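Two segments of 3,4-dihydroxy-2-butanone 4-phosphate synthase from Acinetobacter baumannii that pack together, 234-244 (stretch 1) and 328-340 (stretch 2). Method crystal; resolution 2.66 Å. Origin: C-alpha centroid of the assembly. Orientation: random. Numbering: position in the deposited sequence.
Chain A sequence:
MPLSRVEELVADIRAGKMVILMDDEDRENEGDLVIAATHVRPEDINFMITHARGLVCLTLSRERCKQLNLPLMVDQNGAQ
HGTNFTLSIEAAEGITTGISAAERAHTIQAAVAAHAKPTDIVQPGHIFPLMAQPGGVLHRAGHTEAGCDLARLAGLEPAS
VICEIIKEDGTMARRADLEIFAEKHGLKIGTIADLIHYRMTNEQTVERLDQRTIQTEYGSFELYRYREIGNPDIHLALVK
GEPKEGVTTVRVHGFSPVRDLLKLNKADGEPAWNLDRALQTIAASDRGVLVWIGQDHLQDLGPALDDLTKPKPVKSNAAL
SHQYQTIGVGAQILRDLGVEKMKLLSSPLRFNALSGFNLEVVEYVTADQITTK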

# COMPACT_ATOMS: atom_id res chain seq x y z
N ILE A 234 13.02 -5.06 4.12
CA ILE A 234 14.25 -5.09 4.92
C ILE A 234 14.07 -6.13 6.02
O ILE A 234 13.09 -6.10 6.76
CB ILE A 234 14.57 -3.70 5.50
CG1 ILE A 234 15.87 -3.73 6.29
CG2 ILE A 234 13.40 -3.19 6.31
CD1 ILE A 234 17.10 -3.69 5.41
N HIS A 235 14.90 -7.17 5.98
CA HIS A 235 14.81 -8.28 6.92
C HIS A 235 15.77 -8.08 8.09
O HIS A 235 16.89 -7.60 7.92
CB HIS A 235 15.12 -9.61 6.23
CG HIS A 235 14.38 -9.82 4.95
ND1 HIS A 235 13.15 -10.42 4.90
CD2 HIS A 235 14.75 -9.61 3.66
CE1 HIS A 235 12.72 -10.42 3.65
NE2 HIS A 235 13.70 -10.00 2.87
N LEU A 236 15.35 -8.55 9.26
CA LEU A 236 16.13 -8.41 10.48
C LEU A 236 16.48 -9.77 11.06
O LEU A 236 15.80 -10.77 10.80
CB LEU A 236 15.37 -7.59 11.53
CG LEU A 236 15.01 -6.16 11.11
CD1 LEU A 236 14.06 -5.55 12.11
CD2 LEU A 236 16.26 -5.32 10.96
N ALA A 237 17.50 -9.79 11.91
CA ALA A 237 17.84 -10.97 12.69
C ALA A 237 18.36 -10.52 14.05
O ALA A 237 19.34 -9.77 14.12
CB ALA A 237 18.88 -11.83 11.97
N LEU A 238 17.57 -10.78 15.09
CA LEU A 238 17.98 -10.53 16.47
C LEU A 238 18.76 -11.72 17.00
O LEU A 238 18.24 -12.84 17.03
CB LEU A 238 16.77 -10.25 17.35
CG LEU A 238 16.18 -8.84 17.23
CD1 LEU A 238 15.48 -8.66 15.90
CD2 LEU A 238 15.22 -8.57 18.38
N VAL A 239 20.03 -11.50 17.35
CA VAL A 239 20.93 -12.56 17.79
C VAL A 239 21.32 -12.30 19.24
O VAL A 239 21.52 -11.15 19.64
CB VAL A 239 22.19 -12.64 16.90
CG1 VAL A 239 23.09 -13.78 17.36
CG2 VAL A 239 21.79 -12.83 15.45
N LYS A 240 21.35 -13.37 20.03
CA LYS A 240 21.96 -13.35 21.36
C LYS A 240 22.98 -14.48 21.44
O LYS A 240 22.61 -15.65 21.33
CB LYS A 240 20.91 -13.50 22.46
CG LYS A 240 21.47 -13.57 23.88
CD LYS A 240 22.07 -12.25 24.33
CE LYS A 240 23.12 -12.45 25.42
NZ LYS A 240 23.03 -11.42 26.48
N GLY A 241 24.22 -14.13 21.76
CA GLY A 241 25.30 -15.08 21.76
C GLY A 241 26.10 -15.07 20.47
O GLY A 241 26.12 -14.09 19.71
N GLU A 242 26.74 -16.20 20.19
CA GLU A 242 27.51 -16.41 18.97
C GLU A 242 27.06 -17.71 18.32
O GLU A 242 27.54 -18.79 18.69
CB GLU A 242 29.01 -16.44 19.26
CG GLU A 242 29.57 -15.12 19.77
CD GLU A 242 29.45 -14.96 21.27
OE1 GLU A 242 28.97 -15.90 21.94
OE2 GLU A 242 29.90 -13.92 21.80
N PRO A 243 26.08 -17.65 17.41
CA PRO A 243 25.51 -18.90 16.87
C PRO A 243 26.55 -19.83 16.28
O PRO A 243 26.23 -20.99 15.97
CB PRO A 243 24.52 -18.41 15.80
CG PRO A 243 24.85 -16.97 15.56
CD PRO A 243 25.43 -16.46 16.84
N LYS A 244 27.75 -19.33 16.00
CA LYS A 244 28.80 -20.18 15.44
C LYS A 244 29.46 -21.07 16.48
O LYS A 244 30.16 -22.01 16.10
CB LYS A 244 29.88 -19.31 14.80
CG LYS A 244 29.35 -18.19 13.92
CD LYS A 244 30.42 -17.69 12.95
CE LYS A 244 29.83 -16.79 11.88
NZ LYS A 244 30.81 -16.50 10.79
N GLY A 328 13.32 -19.67 2.88
CA GLY A 328 14.51 -19.42 2.08
C GLY A 328 15.22 -18.14 2.47
O GLY A 328 16.45 -18.12 2.58
N VAL A 329 14.47 -17.06 2.70
CA VAL A 329 15.06 -15.85 3.26
C VAL A 329 15.56 -16.12 4.67
O VAL A 329 16.73 -15.86 4.99
CB VAL A 329 14.04 -14.70 3.24
CG1 VAL A 329 14.57 -13.49 4.01
CG2 VAL A 329 13.72 -14.31 1.80
N GLY A 330 14.74 -16.77 5.49
CA GLY A 330 15.15 -17.08 6.85
C GLY A 330 16.34 -18.02 6.91
O GLY A 330 17.18 -17.90 7.81
N ALA A 331 16.51 -18.86 5.89
CA ALA A 331 17.60 -19.84 5.91
C ALA A 331 18.92 -19.21 5.48
O ALA A 331 19.96 -19.49 6.08
CB ALA A 331 17.25 -21.02 5.01
N GLN A 332 18.88 -18.31 4.50
CA GLN A 332 20.10 -17.62 4.10
C GLN A 332 20.60 -16.67 5.18
O GLN A 332 21.81 -16.53 5.38
CB GLN A 332 19.86 -16.86 2.79
CG GLN A 332 19.54 -17.76 1.61
CD GLN A 332 19.26 -16.97 0.34
OE1 GLN A 332 19.85 -15.92 0.10
NE2 GLN A 332 18.32 -17.46 -0.46
N ILE A 333 19.68 -16.11 5.97
CA ILE A 333 20.08 -15.31 7.13
C ILE A 333 20.81 -16.19 8.14
O ILE A 333 21.83 -15.80 8.71
CB ILE A 333 18.85 -14.63 7.76
CG1 ILE A 333 18.36 -13.50 6.84
CG2 ILE A 333 19.19 -14.10 9.14
CD1 ILE A 333 17.08 -12.83 7.30
N LEU A 334 20.23 -17.35 8.45
CA LEU A 334 20.78 -18.19 9.51
C LEU A 334 22.13 -18.79 9.11
O LEU A 334 23.03 -18.88 9.94
CB LEU A 334 19.79 -19.30 9.86
CG LEU A 334 18.47 -18.80 10.47
CD1 LEU A 334 17.41 -19.89 10.41
CD2 LEU A 334 18.68 -18.32 11.89
N ARG A 335 22.31 -19.11 7.83
CA ARG A 335 23.63 -19.50 7.35
C ARG A 335 24.61 -18.33 7.43
O ARG A 335 25.77 -18.51 7.81
CB ARG A 335 23.56 -20.02 5.92
CG ARG A 335 24.91 -20.40 5.34
CD ARG A 335 24.77 -21.27 4.11
NE ARG A 335 24.24 -20.51 2.97
CZ ARG A 335 23.20 -20.87 2.24
NH1 ARG A 335 22.54 -22.00 2.49
NH2 ARG A 335 22.81 -20.10 1.23
N ASP A 336 24.18 -17.14 7.00
CA ASP A 336 25.05 -15.98 7.07
C ASP A 336 25.48 -15.69 8.50
O ASP A 336 26.61 -15.25 8.73
CB ASP A 336 24.35 -14.76 6.47
CG ASP A 336 25.17 -13.49 6.60
OD1 ASP A 336 26.11 -13.30 5.81
OD2 ASP A 336 24.85 -12.67 7.49
N LEU A 337 24.61 -15.97 9.47
CA LEU A 337 24.97 -15.86 10.87
C LEU A 337 25.82 -17.02 11.37
O LEU A 337 26.34 -16.94 12.49
CB LEU A 337 23.70 -15.74 11.72
CG LEU A 337 22.85 -14.50 11.46
CD1 LEU A 337 21.47 -14.64 12.08
CD2 LEU A 337 23.54 -13.25 11.97
N GLY A 338 26.02 -18.05 10.56
CA GLY A 338 26.83 -19.18 10.97
C GLY A 338 26.09 -20.24 11.74
O GLY A 338 26.70 -20.95 12.55
N VAL A 339 24.78 -20.37 11.54
CA VAL A 339 23.99 -21.40 12.20
C VAL A 339 24.16 -22.72 11.45
O VAL A 339 24.18 -22.76 10.22
CB VAL A 339 22.52 -20.97 12.26
CG1 VAL A 339 21.69 -22.04 12.97
CG2 VAL A 339 22.39 -19.63 12.97
N GLU A 340 24.35 -23.79 12.21
CA GLU A 340 24.54 -25.13 11.65
C GLU A 340 23.67 -26.19 12.30
O GLU A 340 23.39 -27.21 11.65
CB GLU A 340 26.01 -25.55 11.77
CG GLU A 340 26.39 -26.74 10.89
CD GLU A 340 27.82 -27.20 11.10
OE1 GLU A 340 28.12 -28.37 10.79
OE2 GLU A 340 28.64 -26.39 11.59

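This is an apolar packing contact between a strand and a helix, extended past the helix end by a loop, with no hydrogen bond across it. The two stretches bury 452 Å² between them, both sides summed. Strand 235-239 and the helix that includes 328-336 run in broadly the same direction, with 45° between their axes and a closest approach of 9.7 Å.

The strand alternates, as strands do. His 235, Ala 237 and Val 239 point toward the helix, while Leu 236 and Leu 238 point away. From stretch 2, Val 329, Ile 333 and Leu 337 meet them. Val 329 and Ile 333 are four residues apart, about one helical turn, so they lie along one side of the helix. Leu 337 follows four residues later.

At the start of the strand, Val 329 sits over a face of the His 235 ring. Val 329 CG1 is 3.5 Å from the centroid of the His 235 ring and 10° off the ring normal, a CH-pi contact. His 235 CB also lies 3.9 Å from Ile 333 CD1. The small side chain of Ala 237 touches two residues of stretch 2. Ala 237 CB is 3.6 Å from Ile 333 CG2 and 3.8 Å from Leu 337 CD1. The CA atoms of Ala 237 and Ile 333 are 7.4 Å apart. Leu 337 CD1 also reaches Val 239 CG2 at 3.8 Å, so one methyl group bridges two inward-facing strand residues. Leu 337 has the largest area covered by the opposite stretch.

Lys 240, Gly 241 and Glu 242 make no contact. The chain returns at Pro 243, which points toward stretch 2. Pro 243 CG is 3.4 Å from Leu 337 O and 4.2 Å from Leu 337 CB, and Pro 243 CB packs against Val 339 CG2 at 3.7 Å. Pro 243 O and Gly 338 O are 3.5 Å apart, but both are acceptors and form no hydrogen bond.

Gly 338 leaves helical geometry with positive phi, in a Schellman motif. Gly 338 N bonds to Arg 335 O at 2.8 Å, and Val 339 N bonds to Leu 334 O at 2.8 Å. Lys 244 lies close to this turn. Lys 244 CA is 3.7 Å from Gly 338 O and Lys 244 CE is 3.5 Å from Leu 337 O. An ideal CB on Gly 338 would be 2.5 Å from Lys 244 CG, a clash. It would also be jammed against the carbonyl O of Leu 337, so the backbone angles alone call for glycine.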